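Side-chain contacts in pyrrolysyl-tRNA synthetase (Desulfitobacterium hafniense, PDB 3DSQ), which probably attaches pyrrolysine to its cognate tRNA at the expense of ATP, working as a homodimeric class II aminoacyl-tRNA synthetase: residues 23-28 with 51-56; 267-272 with 277-282. All coordinates share one frame; numbering follows the deposited sequence.

Contact 1: 23-28 with 51-56; sequences KELNAS and HQLMSQ
A Schellman motif closing the short helix 16-24 presents Leu25 to one flank of the long helix 39-68, where Leu53 receives it. The two leucines meet at their roots: Leu25 CB lies 3.6 Å from Leu53 CB, and the side chains then cross obliquely instead of running alongside each other. With Leu53 CG anti to the carbonyl carbon and beside the backbone N (chi1 -63°), its CD1 branch is carried to Leu25 CB and on toward the turn, where Leu53 CD1 touches Ala27 CB at 3.5 Å, while Leu25 CD1 also lies 4.0 Å from Met54 CG.

The turn explains why two residues so close in sequence can both reach Leu53. Asn26, with positive phi, is the C-prime residue: its N bonds to Lys23 O and Ala27 N returns to Leu22 O, folding the chain back so that Leu25 and Ala27 both border Leu53 CD1. No hydrogen bond joins the two segments; aliphatic packing carries the contact, and Leu22 of the short helix adds to it against Leu53. An alanine at Leu53 would keep the CB contact with Leu25 but would probably deprive Ala27 CB and Leu25 CB of the Leu53 CD1 methyl they share, opening a gap beside the turn. Met54 also packs on Arg21 and Ile287.

Contact 2: 267-272 with 277-282; sequences TQHVQS and LSYLDG
Tyr279 lays its ring against the backbone of the turn 267-272, and its atoms can be followed outward one by one. Tyr279 CB starts beside the carbonyl of Ser272, 3.5 Å from Ser272 O. With CG anti to the carbonyl carbon (chi1 -62°), the ring swings across Ser272 CA, which sits over one face in a CH-pi contact, 3.9 Å from the Tyr279 ring centroid and 25° off the normal. Ser272 CA is displaced toward the rim, nearest Tyr279 CD2 at 3.5 Å. On the other long side of the ring, Tyr279 CE1 comes within 4.0 Å of Gln271 CB, so consecutive residues of the turn support the same aromatic group. The hydroxyl ends at the edge of the His269 imidazole, near its plane, with Tyr279 OH 3.0 Å from His269 CD2; the side chains cross at about a right angle, and it is a carbon of the imidazole that faces the oxygen.

Beyond the ring, Ser272 and Gly282 join the segments through two weak hydrogen bonds. Gly282 N donates to Ser272 O over 3.0 Å, bent to 125° at the hydrogen, and Ser272 OG reaches Gly282 O at 3.4 Å. Ser272 OG also lies unusually close to Gly282 CA, so its exact position is doubtful.

The turn follows helix 257-265 in the class II core, and Gln167, a sodium ligand, bonds to the backbone of Gln268 and Val270. Tyr279 belongs to the small hairpin of strands 279-280 and 283-284 and also touches Glu24 of helix 16-24, whereas Leu280 packs on Leu61 of helix 39-68 and on Leu142 of the second subunit.

Overall arrangement
The two contacts follow one another along the chain, contact 1 closing before contact 2 opens, yet their centres lie only 12 Å apart and on the same side of the chain's centre. Contact 1 joins the N-terminal helices 16-24 and 39-68, about 23 Å from that centre; contact 2, at about 13 Å, lies within the class II core and joins the loop after helix 257-265 to the hairpin of strands 279-280 and 283-284. Asn26 bridges them, its OD1 2.8 Å from Gln268 N in a probable hydrogen bond. The pair thus illustrates how a helix-ending turn can serve two neighbours, linking the N-terminal helices to the loop after helix 257-265.

Contact 1: 23-28 with 51-56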
loop_
_atom_site.group_PDB
_atom_site.type_symbol
_atom_site.label_atom_id
_atom_site.label_comp_id
_atom_site.label_asym_id
_atom_site.label_seq_id
_atom_site.Cartn_x
_atom_site.Cartn_y
_atom_site.Cartn_z
ATOM N N LYS B 23 18.610 20.010 3.762
ATOM C CA LYS B 23 18.336 18.853 2.917
ATOM C C LYS B 23 16.871 18.453 3.008
ATOM O O LYS B 23 16.250 18.144 1.996
ATOM C CB LYS B 23 19.220 17.661 3.304
ATOM C CG LYS B 23 20.224 17.268 2.234
ATOM C CD LYS B 23 20.688 15.818 2.389
ATOM C CE LYS B 23 21.669 15.435 1.284
ATOM N NZ LYS B 23 22.063 13.992 1.354
ATOM N N GLU B 24 16.317 18.460 4.217
ATOM C CA GLU B 24 14.912 18.109 4.415
ATOM C C GLU B 24 14.014 19.088 3.662
ATOM O O GLU B 24 12.898 18.739 3.255
ATOM C CB GLU B 24 14.512 18.199 5.882
ATOM C CG GLU B 24 15.381 17.455 6.868
ATOM C CD GLU B 24 14.833 17.584 8.274
ATOM O OE1 GLU B 24 14.408 18.699 8.647
ATOM O OE2 GLU B 24 14.830 16.577 9.005
ATOM N N LEU B 25 14.492 20.322 3.539
ATOM C CA LEU B 25 13.759 21.374 2.851
ATOM C C LEU B 25 14.096 21.389 1.365
ATOM O O LEU B 25 13.732 22.317 0.645
ATOM C CB LEU B 25 14.091 22.733 3.472
ATOM C CG LEU B 25 13.729 22.849 4.950
ATOM C CD1 LEU B 25 14.160 24.197 5.530
ATOM C CD2 LEU B 25 12.239 22.651 5.082
ATOM N N ASN B 26 14.797 20.354 0.915
ATOM C CA ASN B 26 15.186 20.227 -0.481
ATOM C C ASN B 26 15.986 21.393 -1.052
ATOM O O ASN B 26 15.696 21.886 -2.148
ATOM C CB ASN B 26 13.948 19.966 -1.357
ATOM C CG ASN B 26 13.362 18.580 -1.131
ATOM O OD1 ASN B 26 14.096 17.590 -1.045
ATOM N ND2 ASN B 26 12.042 18.500 -1.039
ATOM N N ALA B 27 17.005 21.826 -0.315
ATOM C CA ALA B 27 17.858 22.906 -0.778
ATOM C C ALA B 27 18.664 22.362 -1.958
ATOM O O ALA B 27 18.730 21.151 -2.171
ATOM C CB ALA B 27 18.793 23.352 0.338
ATOM N N SER B 28 19.280 23.253 -2.724
ATOM C CA SER B 28 20.063 22.819 -3.866
ATOM C C SER B 28 21.446 22.379 -3.426
ATOM O O SER B 28 21.901 22.733 -2.339
ATOM C CB SER B 28 20.195 23.952 -4.894
ATOM O OG SER B 28 20.839 25.078 -4.332
ATOM N N HIS B 51 14.282 30.049 5.643
ATOM C CA HIS B 51 13.062 30.839 5.526
ATOM C C HIS B 51 12.423 30.733 4.145
ATOM O O HIS B 51 11.219 30.533 4.031
ATOM C CB HIS B 51 13.358 32.309 5.824
ATOM C CG HIS B 51 12.149 33.187 5.751
ATOM N ND1 HIS B 51 11.176 33.194 6.730
ATOM C CD2 HIS B 51 11.732 34.053 4.798
ATOM C CE1 HIS B 51 10.212 34.026 6.381
ATOM N NE2 HIS B 51 10.524 34.560 5.213
ATOM N N GLN B 52 13.237 30.888 3.106
ATOM C CA GLN B 52 12.778 30.800 1.726
ATOM C C GLN B 52 12.339 29.376 1.384
ATOM O O GLN B 52 11.367 29.178 0.651
ATOM C CB GLN B 52 13.896 31.229 0.773
ATOM C CG GLN B 52 13.590 31.001 -0.713
ATOM C CD GLN B 52 12.438 31.858 -1.223
ATOM O OE1 GLN B 52 12.487 33.087 -1.151
ATOM N NE2 GLN B 52 11.396 31.211 -1.744
ATOM N N LEU B 53 13.056 28.380 1.902
ATOM C CA LEU B 53 12.691 26.994 1.614
ATOM C C LEU B 53 11.381 26.634 2.298
ATOM O O LEU B 53 10.543 25.932 1.730
ATOM C CB LEU B 53 13.803 26.030 2.054
ATOM C CG LEU B 53 15.140 26.203 1.322
ATOM C CD1 LEU B 53 16.175 25.204 1.855
ATOM C CD2 LEU B 53 14.922 26.017 -0.171
ATOM N N MET B 54 11.191 27.119 3.516
ATOM C CA MET B 54 9.954 26.818 4.221
ATOM C C MET B 54 8.787 27.438 3.463
ATOM O O MET B 54 7.727 26.822 3.319
ATOM C CB MET B 54 10.017 27.338 5.657
ATOM C CG MET B 54 11.029 26.565 6.510
ATOM S SD MET B 54 11.251 27.228 8.166
ATOM C CE MET B 54 10.237 26.207 9.080
ATOM N N SER B 55 9.004 28.647 2.953
ATOM C CA SER B 55 7.980 29.355 2.194
ATOM C C SER B 55 7.612 28.538 0.964
ATOM O O SER B 55 6.438 28.306 0.695
ATOM C CB SER B 55 8.496 30.738 1.772
ATOM O OG SER B 55 7.540 31.407 0.966
ATOM N N GLN B 56 8.617 28.104 0.214
ATOM C CA GLN B 56 8.377 27.295 -0.975
ATOM C C GLN B 56 7.614 26.021 -0.617
ATOM O O GLN B 56 6.693 25.618 -1.325
ATOM C CB GLN B 56 9.704 26.944 -1.648
ATOM C CG GLN B 56 10.296 28.093 -2.450
ATOM C CD GLN B 56 11.724 27.835 -2.884
ATOM O OE1 GLN B 56 12.096 26.707 -3.220
ATOM N NE2 GLN B 56 12.536 28.890 -2.895
#

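Contact 2: 267-272 with 277-282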
loop_
_atom_site.group_PDB
_atom_site.type_symbol
_atom_site.label_atom_id
_atom_site.label_comp_id
_atom_site.label_asym_id
_atom_site.label_seq_id
_atom_site.Cartn_x
_atom_site.Cartn_y
_atom_site.Cartn_z
ATOM N N THR B 267 14.760 15.925 -5.628
ATOM C CA THR B 267 14.705 16.272 -4.216
ATOM C C THR B 267 15.930 15.706 -3.501
ATOM O O THR B 267 16.669 14.921 -4.079
ATOM C CB THR B 267 13.417 15.751 -3.560
ATOM O OG1 THR B 267 13.230 14.372 -3.890
ATOM C CG2 THR B 267 12.213 16.560 -4.041
ATOM N N GLN B 268 16.146 16.095 -2.249
ATOM C CA GLN B 268 17.328 15.641 -1.513
ATOM C C GLN B 268 17.211 14.324 -0.754
ATOM O O GLN B 268 18.093 13.474 -0.851
ATOM C CB GLN B 268 17.795 16.731 -0.548
ATOM C CG GLN B 268 18.440 17.924 -1.221
ATOM C CD GLN B 268 19.735 17.561 -1.919
ATOM O OE1 GLN B 268 20.498 16.714 -1.447
ATOM N NE2 GLN B 268 20.002 18.215 -3.039
ATOM N N HIS B 269 16.141 14.163 0.015
ATOM C CA HIS B 269 15.941 12.935 0.774
ATOM C C HIS B 269 14.943 12.018 0.076
ATOM O O HIS B 269 13.889 12.465 -0.394
ATOM C CB HIS B 269 15.427 13.244 2.184
ATOM C CG HIS B 269 16.472 13.769 3.121
ATOM N ND1 HIS B 269 17.769 13.299 3.135
ATOM C CD2 HIS B 269 16.385 14.661 4.139
ATOM C CE1 HIS B 269 18.434 13.877 4.120
ATOM N NE2 HIS B 269 17.616 14.705 4.745
ATOM N N VAL B 270 15.261 10.729 0.011
ATOM C CA VAL B 270 14.347 9.791 -0.629
ATOM C C VAL B 270 13.097 9.668 0.253
ATOM O O VAL B 270 12.035 9.226 -0.203
ATOM C CB VAL B 270 15.009 8.400 -0.824
ATOM C CG1 VAL B 270 15.178 7.702 0.524
ATOM C CG2 VAL B 270 14.176 7.553 -1.793
ATOM N N GLN B 271 13.235 10.068 1.516
ATOM C CA GLN B 271 12.123 10.025 2.470
ATOM C C GLN B 271 11.063 11.070 2.135
ATOM O O GLN B 271 9.892 10.907 2.470
ATOM C CB GLN B 271 12.606 10.309 3.900
ATOM C CG GLN B 271 13.369 9.188 4.614
ATOM C CD GLN B 271 14.782 8.980 4.083
ATOM O OE1 GLN B 271 15.371 9.870 3.460
ATOM N NE2 GLN B 271 15.340 7.800 4.349
ATOM N N SER B 272 11.477 12.156 1.493
ATOM C CA SER B 272 10.555 13.233 1.152
ATOM C C SER B 272 9.214 12.796 0.531
ATOM O O SER B 272 8.180 13.415 0.770
ATOM C CB SER B 272 11.272 14.239 0.246
ATOM O OG SER B 272 10.428 14.675 -0.793
ATOM N N LEU B 277 5.508 10.332 8.336
ATOM C CA LEU B 277 4.794 11.117 9.329
ATOM C C LEU B 277 5.532 12.442 9.459
ATOM O O LEU B 277 5.076 13.336 10.159
ATOM C CB LEU B 277 4.766 10.417 10.693
ATOM C CG LEU B 277 3.900 9.157 10.813
ATOM C CD1 LEU B 277 3.906 8.664 12.257
ATOM C CD2 LEU B 277 2.481 9.460 10.360
ATOM N N SER B 278 6.666 12.566 8.771
ATOM C CA SER B 278 7.481 13.790 8.824
ATOM C C SER B 278 7.418 14.641 7.551
ATOM O O SER B 278 7.677 15.845 7.580
ATOM C CB SER B 278 8.945 13.433 9.101
ATOM O OG SER B 278 9.091 12.935 10.418
ATOM N N TYR B 279 7.104 14.005 6.430
ATOM C CA TYR B 279 7.003 14.727 5.167
ATOM C C TYR B 279 5.639 14.446 4.578
ATOM O O TYR B 279 4.926 13.559 5.043
ATOM C CB TYR B 279 8.047 14.252 4.153
ATOM C CG TYR B 279 9.498 14.448 4.522
ATOM C CD1 TYR B 279 10.137 13.579 5.412
ATOM C CD2 TYR B 279 10.257 15.446 3.910
ATOM C CE1 TYR B 279 11.496 13.690 5.672
ATOM C CE2 TYR B 279 11.617 15.567 4.154
ATOM C CZ TYR B 279 12.234 14.677 5.035
ATOM O OH TYR B 279 13.593 14.736 5.214
ATOM N N LEU B 280 5.285 15.204 3.544
ATOM C CA LEU B 280 4.021 15.014 2.855
ATOM C C LEU B 280 4.215 15.608 1.472
ATOM O O LEU B 280 4.555 16.780 1.346
ATOM C CB LEU B 280 2.882 15.750 3.563
ATOM C CG LEU B 280 1.433 15.266 3.400
ATOM C CD1 LEU B 280 0.514 16.472 3.488
ATOM C CD2 LEU B 280 1.212 14.537 2.090
ATOM N N ASP B 281 4.029 14.786 0.445
ATOM C CA ASP B 281 4.158 15.227 -0.943
ATOM C C ASP B 281 5.471 15.990 -1.186
ATOM O O ASP B 281 5.498 17.025 -1.860
ATOM C CB ASP B 281 2.936 16.081 -1.304
ATOM C CG ASP B 281 2.799 16.335 -2.810
ATOM O OD1 ASP B 281 3.272 15.523 -3.627
ATOM O OD2 ASP B 281 2.191 17.356 -3.171
ATOM N N GLY B 282 6.554 15.455 -0.625
ATOM C CA GLY B 282 7.871 16.047 -0.780
ATOM C C GLY B 282 8.204 17.201 0.150
ATOM O O GLY B 282 9.302 17.729 0.079
#